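Succinylglutamate desuccinylase (Chromobacterium violaceum, PDB 1YW4) probably hydrolyses N-succinyl-L-glutamate to succinate and glutamate with one zinc ion per subunit, the last step of arginine breakdown by the AST pathway. Local coordinates at residues E158-Y163 and E280-L285; T192-A195 and S199-T202. One frame throughout, in Å; residues are numbered along the deposited sequence.

Interaction 1 (E158-Y163 and E280-L285); sequences EKFAIY and ENFTLL
Phe282 points the edge of its ring at the face of Phe160, a T-shaped aromatic pair with ring centroids 4.7 Å apart and planes at 83°. One carbon does most of the touching: Phe282 CE2 sits over the middle of the Phe160 ring, 3.6 Å from Phe160 CG and much the same from the other five ring atoms. Beside it, Phe282 CZ reaches the rim of the same ring, 3.9 Å from Phe160 CD1. Both phenylalanines are buried. Phe160 places CG between its backbone N and carbonyl carbon (chi1 69°), which turns the ring from strand 160-163 toward Phe282. At the edge of that ring, in its plane, lies Ile162 CD1. The pair joins two domains: Phe160 belongs to the catalytic domain of the AspA/AstE family, Phe282 to the barrel-sandwich hybrid domain. Phe282 occupies the third position of a type II beta turn, Glu280 to Thr283, with a positive phi of 70°. Across this turn Thr283 OG1 donates to Glu280 O, alongside a weak backbone bond from Thr283 N. The turn leads into a G1 beta bulge, in which Phe282 and Thr283 together stand opposite Ile308 of strand 307-309. Phe157 forms a second edge-to-face pair with Phe282. Strand 160-163 runs between strands 187-190 and 209-215; on the latter, Glu214, the predicted active-site residue, bonds to the Phe160 backbone and touches its side chain.

Interaction 2 (T192-A195 and S199-T202); sequences TQPA and SYFT
Tyr200 lies against the backbone of Pro194 and Ala195, presenting one ring face to the loop 192-195. Its CB, the first atom past the helix backbone, and then CG run alongside the Ala195 carbonyl, whose oxygen is modelled too close to the ring for its exact place to be trusted. The ring leaves helix 198-205 toward the loop because CG stands trans to the Tyr200 N (chi1 176°). Over the middle of the ring stands Ala195 N, 3.7 Å above the plane of Tyr200. Farther along, the CA of Pro194 stands 3.9 Å from the ring centroid and only 23° off the ring normal, a CH-pi contact displaced toward the rim; CE1 and CZ are its nearest ring atoms. Near the tip the proline ring takes over, with Pro194 CB 3.4 Å from Tyr200 CZ and 3.2 Å from Tyr200 OH. No hydrogen bond links the two segments: the hydroxyl is hydrogen-bonded to His167 NE2, which would help fix the outer end of the ring, and Phe165 touches both Pro194 and Tyr200. At the base, Thr197 OG1 is hydrogen-bonded to Tyr200 N in the first turn of the helix. The contact thus packs the loop that leaves strand 187-190 onto helix 198-205, which is held against strand 209-215 by Ser199 and Thr202 on Ala210 and by the Ser199 OG bond to Thr212 OG1.

Overall arrangement
From the N terminus, the chain passes the zinc ligands His56 and Glu59, in the loop after strand 48-53, and His149 on strand 143-151, before reaching 158-163. It then runs through strand 187-190 to 192-195, and three residues later 199-202, on helix 198-205, closes the short loop of interaction 2. Strand 209-215, carrying Glu214, follows, and only at 280-285, in the hybrid domain, does the chain close the long loop of interaction 1. The short loop therefore lies wholly within the long one, without crossing. Interaction 2 is local to the catalytic domain; interaction 1 ties the two domains together. Their centres are 18 Å apart, and their nearest atoms, about 5 Å apart, do not touch.

Interaction 1 (E158-Y163 and E280-L285)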
# COMPACT_ATOMS: atom_id res chain seq x y z
N GLU A 158 2.99 20.82 -6.85
CA GLU A 158 4.02 21.85 -6.97
C GLU A 158 5.25 21.55 -6.13
O GLU A 158 6.34 21.33 -6.65
CB GLU A 158 3.44 23.20 -6.55
CG GLU A 158 3.41 24.26 -7.63
CD GLU A 158 4.76 24.91 -7.84
OE1 GLU A 158 5.26 25.56 -6.89
OE2 GLU A 158 5.33 24.78 -8.95
N LYS A 159 5.07 21.54 -4.82
CA LYS A 159 6.16 21.28 -3.91
C LYS A 159 5.96 19.93 -3.23
O LYS A 159 4.90 19.67 -2.66
CB LYS A 159 6.23 22.40 -2.87
CG LYS A 159 6.44 23.77 -3.51
CD LYS A 159 6.21 24.89 -2.52
CE LYS A 159 4.77 24.93 -2.05
NZ LYS A 159 4.54 25.96 -1.00
N PHE A 160 6.96 19.05 -3.32
CA PHE A 160 6.85 17.75 -2.69
C PHE A 160 8.17 17.27 -2.12
O PHE A 160 9.24 17.80 -2.44
CB PHE A 160 6.24 16.73 -3.67
CG PHE A 160 7.13 16.34 -4.82
CD1 PHE A 160 8.00 15.27 -4.71
CD2 PHE A 160 7.09 17.06 -6.02
CE1 PHE A 160 8.83 14.91 -5.78
CE2 PHE A 160 7.91 16.71 -7.09
CZ PHE A 160 8.78 15.63 -6.97
N ALA A 161 8.10 16.26 -1.26
CA ALA A 161 9.29 15.73 -0.63
C ALA A 161 9.45 14.25 -0.93
O ALA A 161 8.49 13.54 -1.24
CB ALA A 161 9.23 15.94 0.87
N ILE A 162 10.70 13.79 -0.85
CA ILE A 162 11.04 12.40 -1.06
C ILE A 162 11.58 11.91 0.28
O ILE A 162 12.54 12.48 0.80
CB ILE A 162 12.15 12.22 -2.11
CG1 ILE A 162 11.81 13.00 -3.38
CG2 ILE A 162 12.36 10.75 -2.39
CD1 ILE A 162 10.51 12.60 -4.05
N TYR A 163 10.95 10.87 0.83
CA TYR A 163 11.37 10.30 2.11
C TYR A 163 12.22 9.07 1.82
O TYR A 163 11.73 8.08 1.28
CB TYR A 163 10.13 9.91 2.93
CG TYR A 163 10.30 9.98 4.44
CD1 TYR A 163 9.27 10.47 5.24
CD2 TYR A 163 11.47 9.53 5.07
CE1 TYR A 163 9.39 10.51 6.63
CE2 TYR A 163 11.59 9.57 6.46
CZ TYR A 163 10.55 10.06 7.23
OH TYR A 163 10.66 10.11 8.60
N GLU A 280 3.38 16.37 -16.52
CA GLU A 280 3.81 16.72 -15.16
C GLU A 280 3.97 15.49 -14.27
O GLU A 280 3.32 14.47 -14.48
CB GLU A 280 2.81 17.68 -14.51
CG GLU A 280 2.81 19.08 -15.09
CD GLU A 280 1.81 20.00 -14.42
OE1 GLU A 280 1.81 21.21 -14.74
OE2 GLU A 280 1.01 19.53 -13.58
N ASN A 281 4.85 15.60 -13.27
CA ASN A 281 5.05 14.50 -12.34
C ASN A 281 3.79 14.34 -11.50
O ASN A 281 3.09 15.31 -11.22
CB ASN A 281 6.24 14.77 -11.41
CG ASN A 281 7.58 14.59 -12.08
OD1 ASN A 281 7.84 13.55 -12.69
ND2 ASN A 281 8.44 15.60 -11.97
N PHE A 282 3.54 13.10 -11.11
CA PHE A 282 2.38 12.73 -10.29
C PHE A 282 1.07 12.83 -11.06
O PHE A 282 -0.00 12.91 -10.47
CB PHE A 282 2.32 13.59 -9.03
CG PHE A 282 3.43 13.30 -8.05
CD1 PHE A 282 3.47 12.09 -7.36
CD2 PHE A 282 4.43 14.23 -7.82
CE1 PHE A 282 4.51 11.81 -6.46
CE2 PHE A 282 5.47 13.97 -6.93
CZ PHE A 282 5.51 12.76 -6.24
N THR A 283 1.16 12.83 -12.39
CA THR A 283 -0.04 12.89 -13.21
C THR A 283 -0.83 11.60 -12.99
O THR A 283 -0.28 10.50 -13.13
CB THR A 283 0.29 13.01 -14.71
OG1 THR A 283 0.85 14.30 -14.97
CG2 THR A 283 -0.96 12.82 -15.55
N LEU A 284 -2.10 11.74 -12.64
CA LEU A 284 -2.99 10.61 -12.38
C LEU A 284 -3.28 9.78 -13.63
O LEU A 284 -3.60 10.33 -14.69
CB LEU A 284 -4.32 11.11 -11.79
CG LEU A 284 -5.35 10.06 -11.36
CD1 LEU A 284 -5.01 9.56 -9.95
CD2 LEU A 284 -6.77 10.67 -11.36
N LEU A 285 -3.16 8.46 -13.51
CA LEU A 285 -3.42 7.56 -14.63
C LEU A 285 -4.79 6.90 -14.45
O LEU A 285 -4.98 6.06 -13.58
CB LEU A 285 -2.34 6.48 -14.70
CG LEU A 285 -0.92 6.85 -15.19
CD1 LEU A 285 -0.79 8.34 -15.49
CD2 LEU A 285 0.07 6.43 -14.12

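Interaction 2 (T192-A195 and S199-T202)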
# COMPACT_ATOMS: atom_id res chain seq x y z
N THR A 192 11.03 2.90 -1.15
CA THR A 192 10.93 1.54 -0.64
C THR A 192 12.21 0.74 -0.85
O THR A 192 12.28 -0.44 -0.53
CB THR A 192 9.75 0.79 -1.29
OG1 THR A 192 9.81 0.96 -2.71
CG2 THR A 192 8.44 1.33 -0.77
N GLN A 193 13.23 1.41 -1.40
CA GLN A 193 14.51 0.77 -1.64
C GLN A 193 15.63 1.81 -1.49
O GLN A 193 15.40 3.00 -1.66
CB GLN A 193 14.57 0.16 -3.05
CG GLN A 193 13.63 -1.03 -3.27
CD GLN A 193 12.27 -0.62 -3.84
OE1 GLN A 193 11.37 -1.46 -3.98
NE2 GLN A 193 12.13 0.65 -4.19
N PRO A 194 16.84 1.35 -1.15
CA PRO A 194 17.98 2.27 -0.99
C PRO A 194 18.26 3.04 -2.28
O PRO A 194 18.05 2.51 -3.38
CB PRO A 194 19.12 1.34 -0.61
CG PRO A 194 18.76 0.06 -1.31
CD PRO A 194 17.28 -0.04 -1.02
N ALA A 195 18.73 4.27 -2.13
CA ALA A 195 19.06 5.11 -3.28
C ALA A 195 20.42 5.77 -3.07
O ALA A 195 20.89 5.88 -1.94
CB ALA A 195 17.99 6.18 -3.50
N SER A 199 20.12 12.52 0.65
CA SER A 199 19.19 12.34 1.76
C SER A 199 19.14 10.88 2.26
O SER A 199 18.87 10.63 3.43
CB SER A 199 17.78 12.82 1.38
OG SER A 199 17.19 12.01 0.39
N TYR A 200 19.39 9.93 1.37
CA TYR A 200 19.40 8.54 1.79
C TYR A 200 20.65 8.32 2.65
O TYR A 200 20.58 7.75 3.73
CB TYR A 200 19.44 7.59 0.59
CG TYR A 200 19.55 6.14 1.02
CD1 TYR A 200 18.50 5.52 1.68
CD2 TYR A 200 20.72 5.42 0.82
CE1 TYR A 200 18.61 4.22 2.15
CE2 TYR A 200 20.85 4.12 1.28
CZ TYR A 200 19.79 3.53 1.94
OH TYR A 200 19.90 2.24 2.41
N PHE A 201 21.79 8.81 2.15
CA PHE A 201 23.06 8.67 2.87
C PHE A 201 22.98 9.18 4.30
O PHE A 201 23.35 8.47 5.24
CB PHE A 201 24.19 9.41 2.15
CG PHE A 201 25.48 9.46 2.94
CD1 PHE A 201 26.27 8.32 3.07
CD2 PHE A 201 25.85 10.62 3.62
CE1 PHE A 201 27.41 8.32 3.89
CE2 PHE A 201 26.98 10.63 4.44
CZ PHE A 201 27.76 9.49 4.57
N THR A 202 22.48 10.40 4.49
CA THR A 202 22.41 10.96 5.84
C THR A 202 21.38 10.22 6.70
O THR A 202 21.62 9.96 7.88
CB THR A 202 22.10 12.48 5.83
OG1 THR A 202 20.90 12.73 5.09
CG2 THR A 202 23.26 13.25 5.19